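Local coordinates for cytochrome C (Marichromatium purpuratum 984, PDB 5LO9), which is a multiheme thiosulfate dehydrogenase that probably oxidises thiosulfate to tetrathionate and passes the electrons on through its c-type hemes, at residues V75-A78 against A79-Y83; M167-V170 against A171-D175; V320-M323 against A324-I327. All coordinates share one frame; numbering follows the deposited sequence.

Contact 1 (V75-A78 against A79-Y83); sequences VDIA and AVSAY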
loop_
_atom_site.group_PDB
_atom_site.type_symbol
_atom_site.label_atom_id
_atom_site.label_comp_id
_atom_site.label_asym_id
_atom_site.label_seq_id
_atom_site.Cartn_x
_atom_site.Cartn_y
_atom_site.Cartn_z
ATOM N N VAL A 75 31.454 -54.458 10.532
ATOM C CA VAL A 75 30.866 -54.948 9.286
ATOM C C VAL A 75 29.371 -55.217 9.474
ATOM O O VAL A 75 28.565 -54.937 8.581
ATOM C CB VAL A 75 31.640 -56.192 8.770
ATOM C CG1 VAL A 75 31.608 -57.332 9.760
ATOM C CG2 VAL A 75 31.116 -56.659 7.470
ATOM N N ASP A 76 28.973 -55.739 10.644
ATOM C CA ASP A 76 27.554 -55.949 10.945
ATOM C C ASP A 76 26.781 -54.619 10.950
ATOM O O ASP A 76 25.659 -54.532 10.438
ATOM C CB ASP A 76 27.412 -56.663 12.301
ATOM C CG ASP A 76 27.716 -58.191 12.241
ATOM O OD1 ASP A 76 27.596 -58.800 11.151
ATOM O OD2 ASP A 76 28.046 -58.793 13.306
ATOM N N ILE A 77 27.352 -53.588 11.574
ATOM C CA ILE A 77 26.743 -52.253 11.628
ATOM C C ILE A 77 26.441 -51.755 10.220
ATOM O O ILE A 77 25.301 -51.416 9.876
ATOM C CB ILE A 77 27.677 -51.277 12.384
ATOM C CG1 ILE A 77 27.714 -51.594 13.884
ATOM C CG2 ILE A 77 27.258 -49.866 12.244
ATOM C CD1 ILE A 77 28.802 -50.862 14.646
ATOM N N ALA A 78 27.459 -51.721 9.372
ATOM C CA ALA A 78 27.244 -51.245 8.014
ATOM C C ALA A 78 26.199 -52.075 7.259
ATOM O O ALA A 78 25.383 -51.523 6.514
ATOM C CB ALA A 78 28.562 -51.248 7.304
ATOM N N ALA A 79 26.147 -53.383 7.482
ATOM C CA ALA A 79 25.172 -54.190 6.757
ATOM C C ALA A 79 23.751 -53.850 7.162
ATOM O O ALA A 79 22.893 -53.659 6.290
ATOM C CB ALA A 79 25.406 -55.675 6.994
ATOM N N VAL A 80 23.465 -53.799 8.479
ATOM C CA VAL A 80 22.086 -53.510 8.909
ATOM C C VAL A 80 21.716 -52.078 8.577
ATOM O O VAL A 80 20.556 -51.794 8.302
ATOM C CB VAL A 80 21.810 -53.778 10.405
ATOM C CG1 VAL A 80 21.804 -55.243 10.693
ATOM C CG2 VAL A 80 22.791 -53.028 11.311
ATOM N N SER A 81 22.663 -51.143 8.641
ATOM C CA SER A 81 22.339 -49.788 8.231
ATOM C C SER A 81 21.872 -49.756 6.772
ATOM O O SER A 81 20.842 -49.158 6.458
ATOM C CB SER A 81 23.543 -48.883 8.452
ATOM O OG SER A 81 23.988 -48.958 9.800
ATOM N N ALA A 82 22.586 -50.445 5.873
ATOM C CA ALA A 82 22.182 -50.486 4.467
ATOM C C ALA A 82 20.873 -51.232 4.277
ATOM O O ALA A 82 20.080 -50.884 3.394
ATOM C CB ALA A 82 23.257 -51.138 3.631
ATOM N N TYR A 83 20.636 -52.281 5.064
ATOM C CA TYR A 83 19.391 -53.031 4.909
ATOM C C TYR A 83 18.181 -52.178 5.273
ATOM O O TYR A 83 17.231 -52.068 4.490
ATOM C CB TYR A 83 19.414 -54.300 5.762
ATOM C CG TYR A 83 18.075 -54.982 5.857
ATOM C CD1 TYR A 83 17.653 -55.856 4.888
ATOM C CD2 TYR A 83 17.228 -54.741 6.918
ATOM C CE1 TYR A 83 16.404 -56.481 4.968
ATOM C CE2 TYR A 83 15.978 -55.372 7.014
ATOM C CZ TYR A 83 15.571 -56.240 6.030
ATOM O OH TYR A 83 14.333 -56.873 6.121
#
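Ser81 meets the carbonyl oxygen of Ile77, one turn back along helix 74-86, with two donors at once. Ser81 N lies 2.9 Å from Ile77 O. The hydroxyl comes in steeply: Ser81 OG sits 2.8 Å from Ile77 O, 47° above the carbonyl plane. It can reach back because OG stands opposite the carbonyl carbon of Ser81 and beside its backbone N (chi1 -55°), which turns the hydroxyl down onto the preceding turn and satisfies it within the helix. Ile77 CG2 flanks this bond, 4.2 Å from Ser81 OG. Methyl CG2 of Val80 lies against the oxygens of both Ile77 and Asp76, so a branched side chain covers the backbone beside the doubly held carbonyl. Around this pair runs the ordinary helical ladder. Val80 N bonds to Asp76 O at 3.0 Å, Ala79 N reaches Val75 O at 3.1 Å, and Ala82 N reaches Ala78 O, also at 3.1 Å. The small CB of Ala79 rests 3.6 Å from Val75 O and passes close to Asp76 O as well. Helix 74-86 is the closing helix of a class I cytochrome c fold, where it packs against the N-terminal helix, here 2-10, and looks onto the heme. Val80 touches that heme c, near the thioether-bearing Cys21. Asp76, whose OD1 forms a salt bridge with Arg4, and the ring of Tyr83, which meets that of Phe2, face helix 2-10. Ile77 and Ser81 turn to helix 45-57, against Ile52, Arg56, Leu48 and Ala49. At the start of the helix, Thr73 OG1 pairs with the backbone N of Asp76.

Contact 2 (M167-V170 against A171-D175); sequences MGAV and AGRLD. With HEC (heme c), chain D; PGO (S-1,2-propanediol), chain P.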
loop_
_atom_site.group_PDB
_atom_site.type_symbol
_atom_site.label_atom_id
_atom_site.label_comp_id
_atom_site.label_asym_id
_atom_site.label_seq_id
_atom_site.Cartn_x
_atom_site.Cartn_y
_atom_site.Cartn_z
ATOM N N MET A 167 19.716 -30.384 19.593
ATOM C CA MET A 167 18.525 -30.963 20.191
ATOM C C MET A 167 18.525 -30.836 21.689
ATOM O O MET A 167 17.465 -30.927 22.304
ATOM C CB MET A 167 18.351 -32.438 19.840
ATOM C CG MET A 167 17.675 -32.689 18.478
ATOM S SD MET A 167 16.118 -31.825 18.253
ATOM C CE MET A 167 15.088 -32.525 19.512
ATOM N N GLY A 168 19.671 -30.607 22.308
ATOM C CA GLY A 168 19.616 -30.243 23.705
ATOM C C GLY A 168 18.980 -28.891 23.873
ATOM O O GLY A 168 18.136 -28.695 24.745
ATOM N N ALA A 169 19.332 -27.962 22.991
ATOM C CA ALA A 169 18.726 -26.646 23.043
ATOM C C ALA A 169 17.233 -26.717 22.720
ATOM O O ALA A 169 16.414 -26.067 23.370
ATOM C CB ALA A 169 19.457 -25.717 22.083
ATOM N N VAL A 170 16.835 -27.527 21.756
ATOM C CA VAL A 170 15.414 -27.616 21.471
ATOM C C VAL A 170 14.675 -28.230 22.652
ATOM O O VAL A 170 13.627 -27.735 23.078
ATOM C CB VAL A 170 15.177 -28.414 20.186
ATOM C CG1 VAL A 170 13.696 -28.745 20.049
ATOM C CG2 VAL A 170 15.682 -27.615 19.021
ATOM N N ALA A 171 15.175 -29.349 23.172
ATOM C CA ALA A 171 14.423 -30.044 24.214
ATOM C C ALA A 171 14.327 -29.207 25.463
ATOM O O ALA A 171 13.332 -29.294 26.192
ATOM C CB ALA A 171 15.073 -31.381 24.548
ATOM N N GLY A 172 15.355 -28.402 25.722
ATOM C CA GLY A 172 15.417 -27.517 26.863
ATOM C C GLY A 172 14.410 -26.395 26.852
ATOM O O GLY A 172 14.232 -25.728 27.876
ATOM N N ARG A 173 13.782 -26.151 25.720
ATOM C CA ARG A 173 12.863 -25.045 25.551
ATOM C C ARG A 173 11.410 -25.514 25.458
ATOM O O ARG A 173 10.518 -24.702 25.195
ATOM C CB ARG A 173 13.292 -24.257 24.313
ATOM C CG ARG A 173 14.723 -23.711 24.444
ATOM C CD ARG A 173 15.148 -22.879 23.265
ATOM N NE ARG A 173 16.595 -22.701 23.198
ATOM C CZ ARG A 173 17.207 -21.790 22.446
ATOM N NH1 ARG A 173 16.522 -20.954 21.689
ATOM N NH2 ARG A 173 18.514 -21.692 22.466
ATOM N N LEU A 174 11.158 -26.799 25.676
ATOM C CA LEU A 174 9.823 -27.379 25.656
ATOM C C LEU A 174 9.420 -27.826 27.059
ATOM O O LEU A 174 10.261 -28.317 27.824
ATOM C CB LEU A 174 9.775 -28.588 24.725
ATOM C CG LEU A 174 10.246 -28.431 23.290
ATOM C CD1 LEU A 174 10.262 -29.792 22.554
ATOM C CD2 LEU A 174 9.359 -27.468 22.608
ATOM N N ASP A 175 8.131 -27.662 27.394
ATOM C CA ASP A 175 7.577 -28.210 28.626
ATOM C C ASP A 175 6.973 -29.595 28.336
ATOM O O ASP A 175 6.870 -30.027 27.189
ATOM C CB ASP A 175 6.574 -27.224 29.289
ATOM C CG ASP A 175 5.267 -27.019 28.509
ATOM O OD1 ASP A 175 4.736 -27.999 27.921
ATOM O OD2 ASP A 175 4.716 -25.879 28.567
HETATM FE FE HEC D . 15.272 -32.378 16.124
HETATM C CHA HEC D . 16.900 -35.460 16.107
HETATM C CHB HEC D . 12.521 -33.854 17.716
HETATM C CHC HEC D . 13.567 -29.336 16.020
HETATM C CHD HEC D . 18.114 -30.855 14.807
HETATM N NA HEC D . 14.808 -34.308 16.774
HETATM C C1A HEC D . 15.577 -35.384 16.675
HETATM C C2A HEC D . 14.977 -36.602 17.250
HETATM C C3A HEC D . 13.683 -36.127 17.747
HETATM C C4A HEC D . 13.684 -34.681 17.394
HETATM C CMA HEC D . 12.634 -36.952 18.439
HETATM C CAA HEC D . 15.519 -38.006 17.333
HETATM C CBA HEC D . 15.077 -38.788 16.105
HETATM C CGA HEC D . 15.536 -40.226 16.185
HETATM O O1A HEC D . 15.434 -40.942 15.166
HETATM O O2A HEC D . 15.998 -40.645 17.273
HETATM N NB HEC D . 13.393 -31.721 16.749
HETATM C C1B HEC D . 12.445 -32.443 17.350
HETATM C C2B HEC D . 11.221 -31.658 17.657
HETATM C C3B HEC D . 11.550 -30.315 17.165
HETATM C C4B HEC D . 12.911 -30.481 16.632
HETATM C CMB HEC D . 9.970 -32.148 18.330
HETATM C CAB HEC D . 10.723 -29.061 17.159
HETATM C CBB HEC D . 10.279 -28.735 18.556
HETATM N NC HEC D . 15.745 -30.448 15.514
HETATM C C1C HEC D . 14.940 -29.392 15.527
HETATM C C2C HEC D . 15.573 -28.165 15.005
HETATM C C3C HEC D . 16.935 -28.592 14.656
HETATM C C4C HEC D . 16.914 -30.032 15.025
HETATM C CMC HEC D . 14.924 -26.819 14.906
HETATM C CAC HEC D . 18.082 -27.843 14.016
HETATM C CBC HEC D . 18.367 -26.439 14.469
HETATM N ND HEC D . 17.159 -33.032 15.558
HETATM C C1D HEC D . 18.147 -32.289 15.088
HETATM C C2D HEC D . 19.367 -33.065 14.794
HETATM C C3D HEC D . 19.033 -34.422 15.160
HETATM C C4D HEC D . 17.625 -34.283 15.624
HETATM C CMD HEC D . 20.655 -32.570 14.268
HETATM C CAD HEC D . 19.926 -35.636 15.069
HETATM C CBD HEC D . 20.625 -35.919 16.405
HETATM C CGD HEC D . 21.729 -36.947 16.259
HETATM O O1D HEC D . 21.795 -37.800 17.166
HETATM O O2D HEC D . 22.503 -36.923 15.263
HETATM C C1 PGO P . 12.471 -28.539 30.333
HETATM C C2 PGO P . 13.689 -28.249 31.225
HETATM C C3 PGO P . 13.801 -26.740 31.548
HETATM O O1 PGO P . 12.580 -29.830 29.700
HETATM O O2 PGO P . 14.877 -28.796 30.596
#
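Met167 joins the heme iron to the backbone of the next turn: its carbonyl oxygen takes a bond from Ala171 N at 2.9 Å, while its SD binds the iron of heme c at 2.4 Å. The chain is bent at both chi2 (-52°) and chi3 (-63°), which lays the thioether across the porphyrin, CG over the ND side of the ring and CE over the NA side. His125 takes the other axial position. Gly168 continues the ladder, its oxygen accepting from Gly172 N at 3.0 Å. The side chain of Arg173 runs alongside the carbonyl of Ala169, with Arg173 CG 3.1 Å from Ala169 O, and the chain, extended from CG to NE, carries the guanidinium past the alanine to a salt bridge with Asp454. Val170 has its CG1 opposite the backbone N (chi1 168°), and this methyl comes 3.7 Å from the heme atom CBB while CG2 lies over the rim of the same ring. Leu174 CD1 meets Val170 CG1 at 4.4 Å and approaches CBB too, so the two residues share cover of one heme edge. Val170 O receives Arg173 N at 3.1 Å, three residues on, as the helix gives way to a type I beta turn from Ala171 to Leu174. Beyond the turn Asp175 caps the following helix, its OD1 accepting from Glu178 N, and Trp154 of helix 144-156 backs Met167 and Ala171. A methionine supplied from the chain ahead of the domain's closing helix, here 176-187, with a histidine on the other face of the heme, is the axial-ligand pattern of class I cytochromes c; here the methionine sits on the short helix 166-171.

Contact 3 (V320-M323 against A324-I327); sequences VDTM and AERI. With HEC (heme c), chain E; THJ (thiosulfate), chain J; EDO (1,2-ethanediol), chain S.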
loop_
_atom_site.group_PDB
_atom_site.type_symbol
_atom_site.label_atom_id
_atom_site.label_comp_id
_atom_site.label_asym_id
_atom_site.label_seq_id
_atom_site.Cartn_x
_atom_site.Cartn_y
_atom_site.Cartn_z
ATOM N N VAL A 320 11.732 6.613 -6.399
ATOM C CA VAL A 320 10.812 6.320 -5.300
ATOM C C VAL A 320 10.107 5.006 -5.608
ATOM O O VAL A 320 9.611 4.808 -6.720
ATOM C CB VAL A 320 9.801 7.469 -5.108
ATOM C CG1 VAL A 320 8.686 7.103 -4.131
ATOM C CG2 VAL A 320 10.504 8.706 -4.600
ATOM N N ASP A 321 10.031 4.111 -4.629
ATOM C CA ASP A 321 9.537 2.759 -4.868
ATOM C C ASP A 321 8.312 2.484 -4.013
ATOM O O ASP A 321 8.309 2.756 -2.811
ATOM C CB ASP A 321 10.615 1.700 -4.564
ATOM C CG ASP A 321 11.479 1.319 -5.795
ATOM O OD1 ASP A 321 11.169 1.700 -6.969
ATOM O OD2 ASP A 321 12.490 0.606 -5.564
ATOM N N THR A 322 7.274 1.954 -4.645
ATOM C CA THR A 322 6.141 1.412 -3.924
ATOM C C THR A 322 6.520 0.075 -3.311
ATOM O O THR A 322 7.570 -0.493 -3.589
ATOM C CB THR A 322 4.933 1.217 -4.855
ATOM O OG1 THR A 322 5.267 0.402 -5.988
ATOM C CG2 THR A 322 4.375 2.517 -5.350
ATOM N N MET A 323 5.652 -0.425 -2.437
ATOM C CA MET A 323 5.794 -1.794 -1.959
ATOM C C MET A 323 5.747 -2.799 -3.108
ATOM O O MET A 323 6.507 -3.769 -3.108
ATOM C CB MET A 323 4.707 -2.101 -0.946
ATOM C CG MET A 323 4.689 -3.518 -0.461
ATOM S SD MET A 323 6.221 -3.993 0.343
ATOM C CE MET A 323 6.234 -2.957 1.782
ATOM N N ALA A 324 4.844 -2.616 -4.086
ATOM C CA ALA A 324 4.830 -3.562 -5.210
ATOM C C ALA A 324 6.141 -3.518 -5.971
ATOM O O ALA A 324 6.691 -4.566 -6.355
ATOM C CB ALA A 324 3.687 -3.291 -6.193
ATOM N N GLU A 325 6.646 -2.315 -6.222
ATOM C CA GLU A 325 7.867 -2.205 -6.999
ATOM C C GLU A 325 9.005 -2.873 -6.261
ATOM O O GLU A 325 9.846 -3.556 -6.858
ATOM C CB GLU A 325 8.163 -0.737 -7.300
ATOM C CG GLU A 325 7.266 -0.252 -8.425
ATOM C CD GLU A 325 7.042 1.248 -8.491
ATOM O OE1 GLU A 325 7.608 2.034 -7.691
ATOM O OE2 GLU A 325 6.232 1.631 -9.358
ATOM N N ARG A 326 8.997 -2.742 -4.949
ATOM C CA ARG A 326 10.021 -3.357 -4.130
ATOM C C ARG A 326 9.950 -4.868 -4.231
ATOM O O ARG A 326 10.960 -5.534 -4.476
ATOM C CB ARG A 326 9.838 -2.863 -2.692
ATOM C CG ARG A 326 10.777 -3.364 -1.660
ATOM C CD ARG A 326 12.164 -3.342 -2.175
ATOM N NE ARG A 326 13.071 -2.881 -1.151
ATOM C CZ ARG A 326 14.251 -3.421 -0.912
ATOM N NH1 ARG A 326 14.643 -4.489 -1.611
ATOM N NH2 ARG A 326 15.019 -2.908 0.057
ATOM N N ILE A 327 8.756 -5.423 -4.085
ATOM C CA ILE A 327 8.587 -6.864 -4.155
ATOM C C ILE A 327 9.026 -7.396 -5.510
ATOM O O ILE A 327 9.627 -8.477 -5.607
ATOM C CB ILE A 327 7.126 -7.228 -3.842
ATOM C CG1 ILE A 327 6.858 -6.975 -2.386
ATOM C CG2 ILE A 327 6.830 -8.694 -4.130
ATOM C CD1 ILE A 327 5.410 -6.946 -2.040
HETATM FE FE HEC E . 13.661 -9.451 0.598
HETATM C CHA HEC E . 14.313 -6.230 1.841
HETATM C CHB HEC E . 10.250 -8.701 0.355
HETATM C CHC HEC E . 13.055 -12.590 -0.900
HETATM C CHD HEC E . 16.926 -10.334 1.215
HETATM N NA HEC E . 12.512 -7.771 1.033
HETATM C C1A HEC E . 12.954 -6.608 1.498
HETATM C C2A HEC E . 11.883 -5.605 1.685
HETATM C C3A HEC E . 10.691 -6.319 1.262
HETATM C C4A HEC E . 11.182 -7.664 0.870
HETATM C CMA HEC E . 9.299 -5.799 1.263
HETATM C CAA HEC E . 12.017 -4.206 2.233
HETATM C CBA HEC E . 12.295 -4.287 3.731
HETATM C CGA HEC E . 12.291 -2.911 4.374
HETATM O O1A HEC E . 12.158 -2.868 5.617
HETATM O O2A HEC E . 12.442 -1.871 3.663
HETATM N NB HEC E . 11.995 -10.470 -0.139
HETATM C C1B HEC E . 10.729 -9.997 -0.139
HETATM C C2B HEC E . 9.770 -10.929 -0.740
HETATM C C3B HEC E . 10.598 -12.067 -1.115
HETATM C C4B HEC E . 11.957 -11.667 -0.706
HETATM C CMB HEC E . 8.300 -10.764 -0.887
HETATM C CAB HEC E . 10.148 -13.323 -1.787
HETATM C CBB HEC E . 9.634 -12.944 -3.175
HETATM N NC HEC E . 14.796 -11.160 0.208
HETATM C C1C HEC E . 14.389 -12.304 -0.365
HETATM C C2C HEC E . 15.442 -13.344 -0.400
HETATM C C3C HEC E . 16.592 -12.664 0.219
HETATM C C4C HEC E . 16.063 -11.326 0.567
HETATM C CMC HEC E . 15.316 -14.735 -0.968
HETATM C CAC HEC E . 17.986 -13.176 0.531
HETATM C CBC HEC E . 18.623 -13.813 -0.663
HETATM N ND HEC E . 15.312 -8.440 1.373
HETATM C C1D HEC E . 16.516 -8.967 1.528
HETATM C C2D HEC E . 17.483 -8.021 2.114
HETATM C C3D HEC E . 16.733 -6.768 2.310
HETATM C C4D HEC E . 15.396 -7.175 1.798
HETATM C CMD HEC E . 18.913 -8.337 2.389
HETATM C CAD HEC E . 17.179 -5.435 2.885
HETATM C CBD HEC E . 18.380 -4.772 2.175
HETATM C CGD HEC E . 18.222 -4.363 0.696
HETATM O O1D HEC E . 17.821 -5.168 -0.198
HETATM O O2D HEC E . 18.554 -3.187 0.382
HETATM S S1 THJ J . 16.323 -7.231 -2.996
HETATM O O1 THJ J . 15.643 -6.259 -3.919
HETATM O O2 THJ J . 17.483 -6.591 -2.293
HETATM O O3 THJ J . 16.905 -8.311 -3.828
HETATM S S2 THJ J . 15.109 -8.024 -1.848
HETATM C C1 EDO S . 1.670 0.407 -2.829
HETATM O O1 EDO S . 2.280 -0.817 -3.337
HETATM C C2 EDO S . 1.956 0.637 -1.330
HETATM O O2 EDO S . 3.290 1.246 -1.079
#
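Thr322 turns the chain from strand 319-321 into helix 323-332, its carbonyl oxygen taking Arg326 N at 3.0 Å while Met323 O takes Ile327 N. A capping box closes this start: Glu325 N donates to Thr322 OG1 at 3.1 Å, and Thr322 N returns a bond to Glu325 OE1, also 3.1 Å, met from above the carboxylate plane. Asp321 OD1 stands 3.6 Å from Glu325 OE1; a salt bridge from Arg319 to Glu325 and one from Arg314 to Asp321 probably ease these like charges. Met323 CG and Ile327 CD1 meet at 3.8 Å as their side chains cross, and the sulfur of Met323 reaches the heme methyl CMA. With CG anti to its backbone N (chi1 180°) and bends further along, the Arg326 chain leads away from the turn and lays one guanidinium face over the heme rim near CHA. Thiosulfate lies at the guanidinium edge, its O1 3.1 Å from Arg326 NH1, while Tyr310 OH holds NE. A leucine in place of Arg326 would probably leave the bound thiosulfate and the nearby heme propionate without this positive charge and Tyr310 without its NE partner. Strand 319-321 pairs with 312-314 on one side of the turn; helix 351-363 packs on Ala324 and Ile327, and Asp354 of the second subunit meets Thr322.

In the fold
All three contacts are local, each joining successive segments, so none closes a long loop, and they follow one another along the chain without nesting or crossing. Contact 1 comes first, within the last helix of the first heme-binding cytochrome c unit, which packs on helices 2-10 and 45-57. Contact 2 follows in the second unit, where a short helix turns toward helix 176-187; the nearest atoms of the two lie about 19 Å apart. Contact 3 lies much further along, at the junction of strand 319-321 and helix 323-332 beside the thiosulfate, its centre about 40 Å from that of contact 2 and about 56 Å from that of contact 1. Each touches a different heme.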